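Side-chain contacts in DNA primase (Aquifex aeolicus, PDB 2AU3), which probably synthesises, as a DnaG-family RNA polymerase, the short RNA primers from which DNA polymerase starts during DNA replication: residues L26-G30 with S31-T35; L154-V157 with L158-D162; E165-L168 with E169-N172; E361-E364 with E365-E369; S388-H391 with T392-V396. All coordinates share one frame; numbering follows the deposited sequence.

All five contacts are local, each within one unbroken run of chain, so they follow one another in series and none nests in or crosses another. Contact 1 closes the tight turn of the hairpin 27-29/32-35 in the zinc-binding region. Within the N-terminal part of the catalytic core, contact 2 lies at the end of helix 151-161, contact 3 on helix 164-168 and the loop after it; their centres are about 12 Å apart, and they touch where L158 packs on Y167. Contacts 4 and 5 belong to the C-terminal helical region: the start of helix 363-374 meets the end of helix 380-394, with L363 against Y394 and F390, and T367 against F390 and V396.

Contact 1: residues L26-G30 with S31-T35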
loop_
_atom_site.group_PDB
_atom_site.type_symbol
_atom_site.label_atom_id
_atom_site.label_comp_id
_atom_site.label_asym_id
_atom_site.label_seq_id
_atom_site.Cartn_x
_atom_site.Cartn_y
_atom_site.Cartn_z
ATOM N N LEU A 26 10.999 -22.988 -17.601
ATOM C CA LEU A 26 10.923 -21.541 -17.604
ATOM C C LEU A 26 11.350 -21.031 -18.973
ATOM O O LEU A 26 12.408 -21.426 -19.489
ATOM C CB LEU A 26 11.793 -20.937 -16.492
ATOM C CG LEU A 26 11.405 -21.216 -15.031
ATOM C CD1 LEU A 26 12.402 -20.574 -14.096
ATOM C CD2 LEU A 26 10.001 -20.733 -14.719
ATOM N N GLU A 27 10.504 -20.197 -19.572
ATOM C CA GLU A 27 10.847 -19.511 -20.812
ATOM C C GLU A 27 11.241 -18.080 -20.483
ATOM O O GLU A 27 10.559 -17.416 -19.708
ATOM C CB GLU A 27 9.649 -19.466 -21.763
ATOM C CG GLU A 27 10.011 -18.871 -23.129
ATOM C CD GLU A 27 8.824 -18.309 -23.900
ATOM O OE1 GLU A 27 7.676 -18.385 -23.393
ATOM O OE2 GLU A 27 9.044 -17.788 -25.031
ATOM N N LYS A 28 12.329 -17.601 -21.079
ATOM C CA LYS A 28 12.789 -16.247 -20.833
ATOM C C LYS A 28 11.937 -15.281 -21.636
ATOM O O LYS A 28 11.903 -15.366 -22.856
ATOM C CB LYS A 28 14.264 -16.086 -21.222
ATOM C CG LYS A 28 14.909 -14.827 -20.595
ATOM C CD LYS A 28 16.372 -15.075 -20.217
ATOM C CE LYS A 28 16.973 -13.903 -19.419
ATOM N NZ LYS A 28 16.584 -12.584 -19.969
ATOM N N VAL A 29 11.240 -14.386 -20.942
ATOM C CA VAL A 29 10.420 -13.339 -21.581
ATOM C C VAL A 29 10.967 -11.996 -21.081
ATOM O O VAL A 29 10.845 -11.667 -19.896
ATOM C CB VAL A 29 8.893 -13.521 -21.264
ATOM C CG1 VAL A 29 8.640 -13.470 -19.766
ATOM C CG2 VAL A 29 8.039 -12.470 -21.974
ATOM N N GLY A 30 11.647 -11.264 -21.955
ATOM C CA GLY A 30 12.355 -10.063 -21.521
ATOM C C GLY A 30 13.389 -10.388 -20.450
ATOM O O GLY A 30 14.195 -11.326 -20.618
ATOM N N SER A 31 13.337 -9.651 -19.331
ATOM C CA SER A 31 14.244 -9.870 -18.210
ATOM C C SER A 31 13.691 -10.886 -17.216
ATOM O O SER A 31 14.347 -11.190 -16.223
ATOM C CB SER A 31 14.533 -8.555 -17.478
ATOM O OG SER A 31 13.414 -8.138 -16.720
ATOM N N ASN A 32 12.477 -11.378 -17.475
ATOM C CA ASN A 32 11.796 -12.274 -16.567
ATOM C C ASN A 32 11.725 -13.681 -17.170
ATOM O O ASN A 32 12.142 -13.894 -18.316
ATOM C CB ASN A 32 10.389 -11.749 -16.239
ATOM C CG ASN A 32 10.419 -10.381 -15.540
ATOM O OD1 ASN A 32 10.990 -10.235 -14.469
ATOM N ND2 ASN A 32 9.827 -9.370 -16.180
ATOM N N TYR A 33 11.218 -14.629 -16.386
ATOM C CA TYR A 33 10.862 -15.951 -16.896
ATOM C C TYR A 33 9.399 -16.173 -16.649
ATOM O O TYR A 33 8.840 -15.633 -15.698
ATOM C CB TYR A 33 11.671 -17.053 -16.213
ATOM C CG TYR A 33 13.135 -17.014 -16.552
ATOM C CD1 TYR A 33 13.627 -17.700 -17.655
ATOM C CD2 TYR A 33 14.034 -16.296 -15.767
ATOM C CE1 TYR A 33 14.975 -17.667 -17.979
ATOM C CE2 TYR A 33 15.388 -16.261 -16.080
ATOM C CZ TYR A 33 15.855 -16.958 -17.182
ATOM O OH TYR A 33 17.199 -16.917 -17.530
ATOM N N ARG A 34 8.762 -16.934 -17.532
ATOM C CA ARG A 34 7.373 -17.273 -17.335
ATOM C C ARG A 34 7.125 -18.732 -17.700
ATOM O O ARG A 34 7.904 -19.346 -18.455
ATOM C CB ARG A 34 6.447 -16.337 -18.120
ATOM C CG ARG A 34 6.263 -16.752 -19.543
ATOM C CD ARG A 34 5.066 -16.147 -20.264
ATOM N NE ARG A 34 5.099 -16.597 -21.661
ATOM C CZ ARG A 34 4.729 -15.872 -22.703
ATOM N NH1 ARG A 34 4.275 -14.640 -22.538
ATOM N NH2 ARG A 34 4.827 -16.378 -23.917
ATOM N N THR A 35 6.047 -19.273 -17.145
ATOM C CA THR A 35 5.648 -20.660 -17.363
ATOM C C THR A 35 4.191 -20.780 -16.911
ATOM O O THR A 35 3.585 -19.775 -16.499
ATOM C CB THR A 35 6.592 -21.617 -16.579
ATOM O OG1 THR A 35 6.284 -22.987 -16.883
ATOM C CG2 THR A 35 6.356 -21.520 -15.090
HETATM O O HOH W 1 5.741 -19.481 -21.019
#
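E27 and R34 are joined by backbone and side chain. E27 N donates to R34 O at 3.0 Å, and R34 N returns a bond to E27 O at 2.9 Å. On the same face of the ladder the two side chains run alongside each other, and E27 OE1 forms a salt bridge with R34 NH2 at 3.5 Å. The carboxylate and guanidinium planes are 66° apart, and a water also joins this pair, donating to E27 OE1 and accepting from R34 NE at 3.0 Å. V29 and N32 form the next hydrogen-bonded pair, closing a type II' turn in which G30 has the positive phi, 59°, that favours glycine. This antiparallel hairpin forms the outer edge of the sheet of the CHC2 zinc-binding region, continued by strand 47-50. On the other face, K28 slants across Y33, its CD 3.4 Å from Y33 OH, while K28 NZ turns back to G30 O at 2.8 Å. L26 crosses Y33 at about a right angle, CB to CB 3.9 Å, and its CD2 meets T35 CG2.

Contact 2: residues L154-V157 with L158-D162; sequences LVKV and LKEND
V157 O is gripped twice by N161. The stronger bond comes from the side-chain amide, N161 ND2 to V157 O at 2.7 Å, nearly straight at 169° and with the acceptor lying in the amide plane; the second, from N161 N, is weak. N161 has its CG anti to its own carbonyl carbon (chi1 -79°), which swings the amide back along the helix towards the preceding turn. Behind this end the main chain keeps regular i to i+4 bonding, as in K159 N to V155 O at 2.8 Å. Immediately after it, D162 adopts positive phi and closes a Schellman motif, its N bonded to K159 O.

Side chains one turn apart pair along the helix. On the buried side L154 and L158 lie side by side, pointing the same way, with L154 CD1 3.8 Å from L158 CD2; both also pack on V112 of helix 101-122. The aliphatic part of K159 runs alongside V155, its CE 3.7 Å from V155 CG1. K156 bends near its tip and crosses E160 at a slant, making a salt bridge from K156 NZ to E160 OE1 at 3.5 Å, weak as a hydrogen bond. Chemically, the side-chain amide is thus the main donor to V157 O, whose backbone bond is weak, and probably steadies the last turn, whereas the exposed ion pair probably contributes only modestly.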
loop_
_atom_site.group_PDB
_atom_site.type_symbol
_atom_site.label_atom_id
_atom_site.label_comp_id
_atom_site.label_asym_id
_atom_site.label_seq_id
_atom_site.Cartn_x
_atom_site.Cartn_y
_atom_site.Cartn_z
ATOM N N LEU A 154 -8.038 -20.361 10.264
ATOM C CA LEU A 154 -6.791 -19.587 10.402
ATOM C C LEU A 154 -5.882 -20.219 11.469
ATOM O O LEU A 154 -4.683 -20.391 11.254
ATOM C CB LEU A 154 -7.111 -18.123 10.769
ATOM C CG LEU A 154 -5.985 -17.136 11.142
ATOM C CD1 LEU A 154 -4.847 -17.117 10.121
ATOM C CD2 LEU A 154 -6.531 -15.736 11.315
ATOM N N VAL A 155 -6.450 -20.515 12.632
ATOM C CA VAL A 155 -5.669 -21.084 13.736
ATOM C C VAL A 155 -5.026 -22.421 13.328
ATOM O O VAL A 155 -3.849 -22.664 13.602
ATOM C CB VAL A 155 -6.527 -21.248 15.019
ATOM C CG1 VAL A 155 -5.891 -22.252 15.979
ATOM C CG2 VAL A 155 -6.735 -19.909 15.696
ATOM N N LYS A 156 -5.795 -23.261 12.642
ATOM C CA LYS A 156 -5.292 -24.538 12.159
ATOM C C LYS A 156 -4.077 -24.376 11.227
ATOM O O LYS A 156 -3.095 -25.123 11.345
ATOM C CB LYS A 156 -6.405 -25.326 11.466
ATOM C CG LYS A 156 -6.050 -26.771 11.113
ATOM C CD LYS A 156 -7.113 -27.378 10.171
ATOM C CE LYS A 156 -6.511 -28.399 9.207
ATOM N NZ LYS A 156 -6.310 -27.853 7.803
ATOM N N VAL A 157 -4.120 -23.406 10.310
ATOM C CA VAL A 157 -2.959 -23.220 9.431
ATOM C C VAL A 157 -1.759 -22.717 10.210
ATOM O O VAL A 157 -0.626 -23.088 9.911
ATOM C CB VAL A 157 -3.210 -22.325 8.168
ATOM C CG1 VAL A 157 -4.599 -22.503 7.585
ATOM C CG2 VAL A 157 -2.881 -20.874 8.432
ATOM N N LEU A 158 -2.012 -21.873 11.197
ATOM C CA LEU A 158 -0.956 -21.309 12.017
ATOM C C LEU A 158 -0.269 -22.419 12.821
ATOM O O LEU A 158 0.956 -22.564 12.781
ATOM C CB LEU A 158 -1.552 -20.263 12.962
ATOM C CG LEU A 158 -1.298 -18.765 12.720
ATOM C CD1 LEU A 158 -0.716 -18.456 11.350
ATOM C CD2 LEU A 158 -2.527 -17.900 13.042
ATOM N N LYS A 159 -1.077 -23.199 13.540
ATOM C CA LYS A 159 -0.574 -24.334 14.319
ATOM C C LYS A 159 0.166 -25.340 13.436
ATOM O O LYS A 159 1.281 -25.741 13.771
ATOM C CB LYS A 159 -1.713 -25.010 15.109
ATOM C CG LYS A 159 -2.234 -24.162 16.258
ATOM C CD LYS A 159 -3.403 -24.853 16.961
ATOM C CE LYS A 159 -3.713 -24.173 18.277
ATOM N NZ LYS A 159 -4.627 -24.986 19.157
ATOM N N GLU A 160 -0.434 -25.714 12.299
ATOM C CA GLU A 160 0.177 -26.647 11.333
ATOM C C GLU A 160 1.560 -26.170 10.848
ATOM O O GLU A 160 2.409 -26.984 10.506
ATOM C CB GLU A 160 -0.714 -26.817 10.087
ATOM C CG GLU A 160 -1.855 -27.827 10.186
ATOM C CD GLU A 160 -2.605 -27.994 8.853
ATOM O OE1 GLU A 160 -2.985 -26.978 8.225
ATOM O OE2 GLU A 160 -2.816 -29.151 8.426
ATOM N N ASN A 161 1.730 -24.847 10.754
ATOM C CA ASN A 161 2.951 -24.235 10.241
ATOM C C ASN A 161 3.874 -23.778 11.360
ATOM O O ASN A 161 4.969 -23.258 11.109
ATOM C CB ASN A 161 2.609 -23.062 9.317
ATOM C CG ASN A 161 2.199 -23.518 7.928
ATOM O OD1 ASN A 161 3.041 -23.715 7.050
ATOM N ND2 ASN A 161 0.901 -23.692 7.721
ATOM N N ASP A 162 3.406 -23.956 12.592
ATOM C CA ASP A 162 4.179 -23.666 13.795
ATOM C C ASP A 162 4.424 -22.161 13.923
ATOM O O ASP A 162 5.499 -21.719 14.329
ATOM C CB ASP A 162 5.503 -24.473 13.803
ATOM C CG ASP A 162 6.266 -24.314 15.092
ATOM O OD1 ASP A 162 5.609 -24.088 16.141
ATOM O OD2 ASP A 162 7.525 -24.363 15.152
#

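Contact 3: residues E165-L168 with E169-N172; sequences EAYL and ETKN
Helix 164-168 unwinds through a type I turn from L168 to K171, with T170 N bonded to Y167 O at 2.9 Å, K171 N to L168 O at 3.2 Å, and phi turning positive at K171. Y167 O also receives T170 OG1, at a very short 2.5 Å. That hydroxyl sits between the backbone N and the carbonyl carbon of its residue (chi1 62°), a rotation that lets it reach back to Y167 O and also accept from N172 N at 3.3 Å, an ST turn. The same OG1 lies 3.6 Å above the plane of the Y167 ring, over its centre. At the far end of the ring N172 crosses at about a right angle: its CB comes to 3.1 Å from Y167 OH, while N172 ND2 makes only a weak bond to that oxygen. A water in the ring plane is 2.7 Å from Y167 OH and donates to N172 O, tying the phenol to the loop backbone. An alanine in place of Y167 would remove the ring under T170 OG1 and is likely to leave a gap beside N172 and that water without its phenol partner. N172 OD1 is bonded to S219, and N172 pairs through its backbone with L184. Y167 itself packs on A108, L109 and V112 and on L173, so it anchors the end of helix 164-168 against helix 101-122 and strand 173-174, which follows the turn.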
loop_
_atom_site.group_PDB
_atom_site.type_symbol
_atom_site.label_atom_id
_atom_site.label_comp_id
_atom_site.label_asym_id
_atom_site.label_seq_id
_atom_site.Cartn_x
_atom_site.Cartn_y
_atom_site.Cartn_z
ATOM N N GLU A 165 2.388 -18.761 17.769
ATOM C CA GLU A 165 2.993 -17.956 18.816
ATOM C C GLU A 165 3.642 -16.690 18.228
ATOM O O GLU A 165 3.450 -15.590 18.739
ATOM C CB GLU A 165 4.010 -18.782 19.608
ATOM C CG GLU A 165 3.398 -19.956 20.353
ATOM C CD GLU A 165 3.225 -21.209 19.492
ATOM O OE1 GLU A 165 3.587 -21.189 18.287
ATOM O OE2 GLU A 165 2.717 -22.228 20.031
ATOM N N ALA A 166 4.359 -16.834 17.120
ATOM C CA ALA A 166 4.840 -15.654 16.404
ATOM C C ALA A 166 3.694 -14.736 15.997
ATOM O O ALA A 166 3.788 -13.521 16.172
ATOM C CB ALA A 166 5.635 -16.045 15.203
ATOM N N TYR A 167 2.625 -15.307 15.437
ATOM C CA TYR A 167 1.533 -14.484 14.923
ATOM C C TYR A 167 0.862 -13.673 16.031
ATOM O O TYR A 167 0.396 -12.556 15.793
ATOM C CB TYR A 167 0.494 -15.303 14.134
ATOM C CG TYR A 167 -0.439 -14.406 13.317
ATOM C CD1 TYR A 167 0.070 -13.603 12.292
ATOM C CD2 TYR A 167 -1.803 -14.316 13.607
ATOM C CE1 TYR A 167 -0.749 -12.749 11.541
ATOM C CE2 TYR A 167 -2.643 -13.448 12.862
ATOM C CZ TYR A 167 -2.086 -12.669 11.822
ATOM O OH TYR A 167 -2.876 -11.833 11.063
ATOM N N LEU A 168 0.833 -14.240 17.243
ATOM C CA LEU A 168 0.214 -13.601 18.411
ATOM C C LEU A 168 0.875 -12.283 18.769
ATOM O O LEU A 168 0.220 -11.381 19.273
ATOM C CB LEU A 168 0.232 -14.553 19.629
ATOM C CG LEU A 168 -0.775 -15.718 19.609
ATOM C CD1 LEU A 168 -0.456 -16.806 20.665
ATOM C CD2 LEU A 168 -2.232 -15.215 19.753
ATOM N N GLU A 169 2.174 -12.163 18.494
ATOM C CA GLU A 169 2.872 -10.893 18.640
ATOM C C GLU A 169 2.330 -9.754 17.751
ATOM O O GLU A 169 2.647 -8.592 17.999
ATOM C CB GLU A 169 4.383 -11.060 18.390
ATOM C CG GLU A 169 5.109 -11.919 19.424
ATOM C CD GLU A 169 5.294 -11.217 20.763
ATOM O OE1 GLU A 169 5.375 -9.963 20.781
ATOM O OE2 GLU A 169 5.354 -11.919 21.799
ATOM N N THR A 170 1.551 -10.079 16.718
ATOM C CA THR A 170 0.980 -9.026 15.833
ATOM C C THR A 170 -0.284 -8.391 16.397
ATOM O O THR A 170 -0.676 -7.305 15.967
ATOM C CB THR A 170 0.656 -9.551 14.429
ATOM O OG1 THR A 170 -0.331 -10.588 14.518
ATOM C CG2 THR A 170 1.881 -10.219 13.777
ATOM N N LYS A 171 -0.923 -9.093 17.333
ATOM C CA LYS A 171 -2.231 -8.716 17.883
ATOM C C LYS A 171 -3.380 -8.760 16.861
ATOM O O LYS A 171 -4.432 -8.130 17.055
ATOM C CB LYS A 171 -2.172 -7.358 18.612
ATOM C CG LYS A 171 -1.234 -7.359 19.817
ATOM C CD LYS A 171 -0.023 -6.505 19.550
ATOM C CE LYS A 171 0.126 -5.421 20.591
ATOM N NZ LYS A 171 0.051 -4.085 19.942
ATOM N N ASN A 172 -3.171 -9.509 15.783
ATOM C CA ASN A 172 -4.206 -9.716 14.784
ATOM C C ASN A 172 -5.126 -10.848 15.174
ATOM O O ASN A 172 -6.046 -11.196 14.434
ATOM C CB ASN A 172 -3.596 -9.964 13.401
ATOM C CG ASN A 172 -2.923 -8.740 12.847
ATOM O OD1 ASN A 172 -3.411 -7.626 13.011
ATOM N ND2 ASN A 172 -1.784 -8.933 12.217
HETATM O O HOH W 2 -5.513 -12.046 11.519
#

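Contact 4: residues E361-E364 with E365-E369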
loop_
_atom_site.group_PDB
_atom_site.type_symbol
_atom_site.label_atom_id
_atom_site.label_comp_id
_atom_site.label_asym_id
_atom_site.label_seq_id
_atom_site.Cartn_x
_atom_site.Cartn_y
_atom_site.Cartn_z
ATOM N N GLU A 361 -10.553 36.715 -5.858
ATOM C CA GLU A 361 -11.903 36.338 -5.413
ATOM C C GLU A 361 -12.267 36.991 -4.084
ATOM O O GLU A 361 -13.389 37.487 -3.907
ATOM C CB GLU A 361 -12.019 34.822 -5.261
ATOM C CG GLU A 361 -12.663 34.111 -6.431
ATOM C CD GLU A 361 -12.109 32.712 -6.633
ATOM O OE1 GLU A 361 -12.020 31.948 -5.637
ATOM O OE2 GLU A 361 -11.769 32.372 -7.790
ATOM N N ASN A 362 -11.307 36.970 -3.160
ATOM C CA ASN A 362 -11.504 37.364 -1.765
ATOM C C ASN A 362 -10.141 37.685 -1.162
ATOM O O ASN A 362 -9.572 36.879 -0.411
ATOM C CB ASN A 362 -12.168 36.217 -0.987
ATOM C CG ASN A 362 -12.694 36.643 0.381
ATOM O OD1 ASN A 362 -12.097 37.475 1.077
ATOM N ND2 ASN A 362 -13.810 36.039 0.788
ATOM N N LEU A 363 -9.602 38.850 -1.500
ATOM C CA LEU A 363 -8.230 39.160 -1.114
ATOM C C LEU A 363 -7.975 38.885 0.371
ATOM O O LEU A 363 -6.931 38.337 0.737
ATOM C CB LEU A 363 -7.839 40.597 -1.489
ATOM C CG LEU A 363 -6.324 40.872 -1.525
ATOM C CD1 LEU A 363 -5.617 39.928 -2.485
ATOM C CD2 LEU A 363 -6.005 42.336 -1.864
ATOM N N GLU A 364 -8.944 39.249 1.207
ATOM C CA GLU A 364 -8.848 39.057 2.654
ATOM C C GLU A 364 -8.631 37.599 3.036
ATOM O O GLU A 364 -7.687 37.274 3.744
ATOM C CB GLU A 364 -10.106 39.572 3.350
ATOM C CG GLU A 364 -10.127 41.075 3.557
ATOM C CD GLU A 364 -9.056 41.552 4.524
ATOM O OE1 GLU A 364 -8.300 40.696 5.068
ATOM O OE2 GLU A 364 -8.974 42.787 4.741
ATOM N N GLU A 365 -9.517 36.725 2.568
ATOM C CA GLU A 365 -9.465 35.321 2.951
ATOM C C GLU A 365 -8.300 34.625 2.264
ATOM O O GLU A 365 -7.664 33.765 2.848
ATOM C CB GLU A 365 -10.790 34.623 2.627
ATOM C CG GLU A 365 -10.986 33.261 3.289
ATOM C CD GLU A 365 -10.942 33.305 4.814
ATOM O OE1 GLU A 365 -11.375 34.329 5.408
ATOM O OE2 GLU A 365 -10.482 32.300 5.419
ATOM N N LYS A 366 -8.013 35.033 1.034
ATOM C CA LYS A 366 -6.997 34.377 0.219
ATOM C C LYS A 366 -5.586 34.755 0.671
ATOM O O LYS A 366 -4.646 33.966 0.533
ATOM C CB LYS A 366 -7.192 34.699 -1.268
ATOM C CG LYS A 366 -8.426 34.040 -1.922
ATOM C CD LYS A 366 -8.154 32.595 -2.326
ATOM C CE LYS A 366 -8.940 32.193 -3.548
ATOM N NZ LYS A 366 -8.750 30.753 -3.867
ATOM N N THR A 367 -5.439 35.968 1.198
ATOM C CA THR A 367 -4.168 36.399 1.767
ATOM C C THR A 367 -3.892 35.568 3.011
ATOM O O THR A 367 -2.760 35.148 3.242
ATOM C CB THR A 367 -4.205 37.888 2.128
ATOM O OG1 THR A 367 -4.201 38.673 0.931
ATOM C CG2 THR A 367 -2.904 38.305 2.851
ATOM N N ARG A 368 -4.941 35.332 3.804
ATOM C CA ARG A 368 -4.830 34.536 5.024
ATOM C C ARG A 368 -4.258 33.160 4.715
ATOM O O ARG A 368 -3.329 32.697 5.385
ATOM C CB ARG A 368 -6.207 34.368 5.665
ATOM C CG ARG A 368 -6.230 34.722 7.126
ATOM C CD ARG A 368 -6.841 33.631 8.008
ATOM N NE ARG A 368 -8.253 33.902 8.253
ATOM C CZ ARG A 368 -9.015 33.246 9.112
ATOM N NH1 ARG A 368 -8.535 32.237 9.835
ATOM N NH2 ARG A 368 -10.273 33.609 9.237
ATOM N N GLU A 369 -4.825 32.522 3.684
ATOM C CA GLU A 369 -4.440 31.169 3.293
ATOM C C GLU A 369 -3.018 31.175 2.783
ATOM O O GLU A 369 -2.194 30.399 3.232
ATOM C CB GLU A 369 -5.364 30.640 2.193
ATOM C CG GLU A 369 -6.604 29.918 2.697
ATOM C CD GLU A 369 -7.125 28.893 1.689
ATOM O OE1 GLU A 369 -7.381 29.283 0.517
ATOM O OE2 GLU A 369 -7.281 27.705 2.071
#
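N362 occupies the N-cap of helix 363-374, in the C-terminal helical region of the primase. Its side-chain OD1 accepts from E365 N at 3.1 Å, a bond nearly straight at the hydrogen (163°) although the donor stands well above the carbonyl plane. With CG anti to the backbone N (chi1 -167°), the N362 amide is carried over the first turn, where its OD1 also lies 3.5 Å from E365 CB. N362 O in turn accepts from K366 N at 2.8 Å, starting the regular helical bonding. One residue on, L363 O receives two donors from T367, T367 N and T367 OG1, each at 2.8 Å, arriving from opposite faces of its plane. A valine at T367 would take away the hydroxyl donor and is likely to leave L363 O without its second T367 donor. E361 OE1 pairs with K366 NZ in a long salt bridge at 3.9 Å; the stronger polar partner of that ammonium is T358 OG1. Capping therefore satisfies an N-H at the start of the helix that has no preceding turn to bond to, while the threonine, whose hydroxyl packs against F390 and V396, doubles the grip on L363 O.

Contact 5: residues S388-H391 with T392-V396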
loop_
_atom_site.group_PDB
_atom_site.type_symbol
_atom_site.label_atom_id
_atom_site.label_comp_id
_atom_site.label_asym_id
_atom_site.label_seq_id
_atom_site.Cartn_x
_atom_site.Cartn_y
_atom_site.Cartn_z
ATOM N N SER A 388 7.064 37.782 -2.897
ATOM C CA SER A 388 7.276 38.914 -3.797
ATOM C C SER A 388 6.198 39.000 -4.867
ATOM O O SER A 388 5.687 40.079 -5.137
ATOM C CB SER A 388 8.661 38.851 -4.448
ATOM O OG SER A 388 9.660 38.887 -3.460
ATOM N N GLU A 389 5.862 37.861 -5.463
ATOM C CA GLU A 389 4.876 37.799 -6.541
ATOM C C GLU A 389 3.501 38.271 -6.059
ATOM O O GLU A 389 2.833 39.066 -6.738
ATOM C CB GLU A 389 4.787 36.366 -7.089
ATOM C CG GLU A 389 4.388 36.251 -8.554
ATOM C CD GLU A 389 4.097 34.809 -8.990
ATOM O OE1 GLU A 389 4.750 33.868 -8.480
ATOM O OE2 GLU A 389 3.215 34.613 -9.861
ATOM N N PHE A 390 3.089 37.780 -4.882
ATOM C CA PHE A 390 1.812 38.148 -4.280
ATOM C C PHE A 390 1.785 39.645 -3.907
ATOM O O PHE A 390 0.788 40.328 -4.151
ATOM C CB PHE A 390 1.558 37.306 -3.036
ATOM C CG PHE A 390 0.110 37.200 -2.648
ATOM C CD1 PHE A 390 -0.635 36.090 -3.015
ATOM C CD2 PHE A 390 -0.494 38.185 -1.870
ATOM C CE1 PHE A 390 -1.981 35.965 -2.636
ATOM C CE2 PHE A 390 -1.838 38.072 -1.480
ATOM C CZ PHE A 390 -2.586 36.958 -1.869
ATOM N N HIS A 391 2.875 40.126 -3.306
ATOM C CA HIS A 391 3.029 41.534 -2.949
ATOM C C HIS A 391 2.907 42.432 -4.195
ATOM O O HIS A 391 2.133 43.405 -4.207
ATOM C CB HIS A 391 4.389 41.729 -2.270
ATOM C CG HIS A 391 4.804 43.161 -2.117
ATOM N ND1 HIS A 391 4.289 43.987 -1.139
ATOM C CD2 HIS A 391 5.706 43.904 -2.801
ATOM C CE1 HIS A 391 4.843 45.182 -1.240
ATOM N NE2 HIS A 391 5.708 45.157 -2.238
ATOM N N THR A 392 3.668 42.086 -5.233
ATOM C CA THR A 392 3.665 42.807 -6.500
ATOM C C THR A 392 2.258 42.889 -7.049
ATOM O O THR A 392 1.746 43.966 -7.334
ATOM C CB THR A 392 4.603 42.120 -7.527
ATOM O OG1 THR A 392 5.962 42.234 -7.089
ATOM C CG2 THR A 392 4.492 42.795 -8.897
ATOM N N LYS A 393 1.648 41.716 -7.183
ATOM C CA LYS A 393 0.302 41.614 -7.688
ATOM C C LYS A 393 -0.766 42.307 -6.780
ATOM O O LYS A 393 -1.476 43.172 -7.281
ATOM C CB LYS A 393 -0.092 40.143 -7.917
ATOM C CG LYS A 393 -1.484 39.958 -8.513
ATOM C CD LYS A 393 -1.721 38.562 -9.070
ATOM C CE LYS A 393 -2.947 38.528 -9.973
ATOM N NZ LYS A 393 -3.299 37.137 -10.375
ATOM N N TYR A 394 -0.904 41.960 -5.481
ATOM C CA TYR A 394 -2.050 42.504 -4.708
ATOM C C TYR A 394 -1.736 43.642 -3.721
ATOM O O TYR A 394 -2.621 44.106 -3.007
ATOM C CB TYR A 394 -2.783 41.365 -3.990
ATOM C CG TYR A 394 -3.272 40.318 -4.970
ATOM C CD1 TYR A 394 -4.415 40.538 -5.734
ATOM C CD2 TYR A 394 -2.575 39.122 -5.149
ATOM C CE1 TYR A 394 -4.861 39.596 -6.631
ATOM C CE2 TYR A 394 -3.015 38.169 -6.039
ATOM C CZ TYR A 394 -4.163 38.416 -6.781
ATOM O OH TYR A 394 -4.618 37.484 -7.668
ATOM N N LYS A 395 -0.472 44.073 -3.712
ATOM C CA LYS A 395 0.006 45.201 -2.897
ATOM C C LYS A 395 -0.016 44.953 -1.386
ATOM O O LYS A 395 0.125 45.887 -0.584
ATOM C CB LYS A 395 -0.768 46.480 -3.256
ATOM C CG LYS A 395 -0.375 47.079 -4.604
ATOM C CD LYS A 395 -0.949 48.479 -4.774
ATOM C CE LYS A 395 -1.592 48.638 -6.139
ATOM N NZ LYS A 395 -2.782 49.536 -6.104
ATOM N N VAL A 396 -0.164 43.689 -0.997
ATOM C CA VAL A 396 -0.140 43.328 0.409
ATOM C C VAL A 396 1.307 43.427 0.907
ATOM O O VAL A 396 2.209 42.872 0.278
ATOM C CB VAL A 396 -0.738 41.925 0.639
ATOM C CG1 VAL A 396 -0.774 41.583 2.136
ATOM C CG2 VAL A 396 -2.141 41.865 0.063
#
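Helix 380-394 keeps regular i to i+4 bonds to its end, Y394 N to F390 O being 2.7 Å and nearly straight at 174°; K395 N still reaches H391 O, but K395 itself has positive phi and turns the chain away. T392 adds its hydroxyl to its backbone N-H on S388 O, OG1 at 2.9 Å, the two donors coming from opposite faces of the carbonyl plane. Past the turn, H391 ND1 donates to V396 O at 2.8 Å, which lies in the imidazole plane; CG anti to the backbone N (chi1 168°) directs the ring towards the departing chain. Beneath, Y394 meets F390 edge-to-face, planes 50° apart, with Y394 CD2 3.8 Å above the centre of the F390 ring. V396 CG2 reaches the rim of that ring, 4.1 Å from F390 CE2. Y394 OH and K393 NZ both bond to I356 O. Donation through ND1 to a carbonyl implies that ND1 is probably protonated, and this bond fastens the chain leaving the helix back onto its last turn.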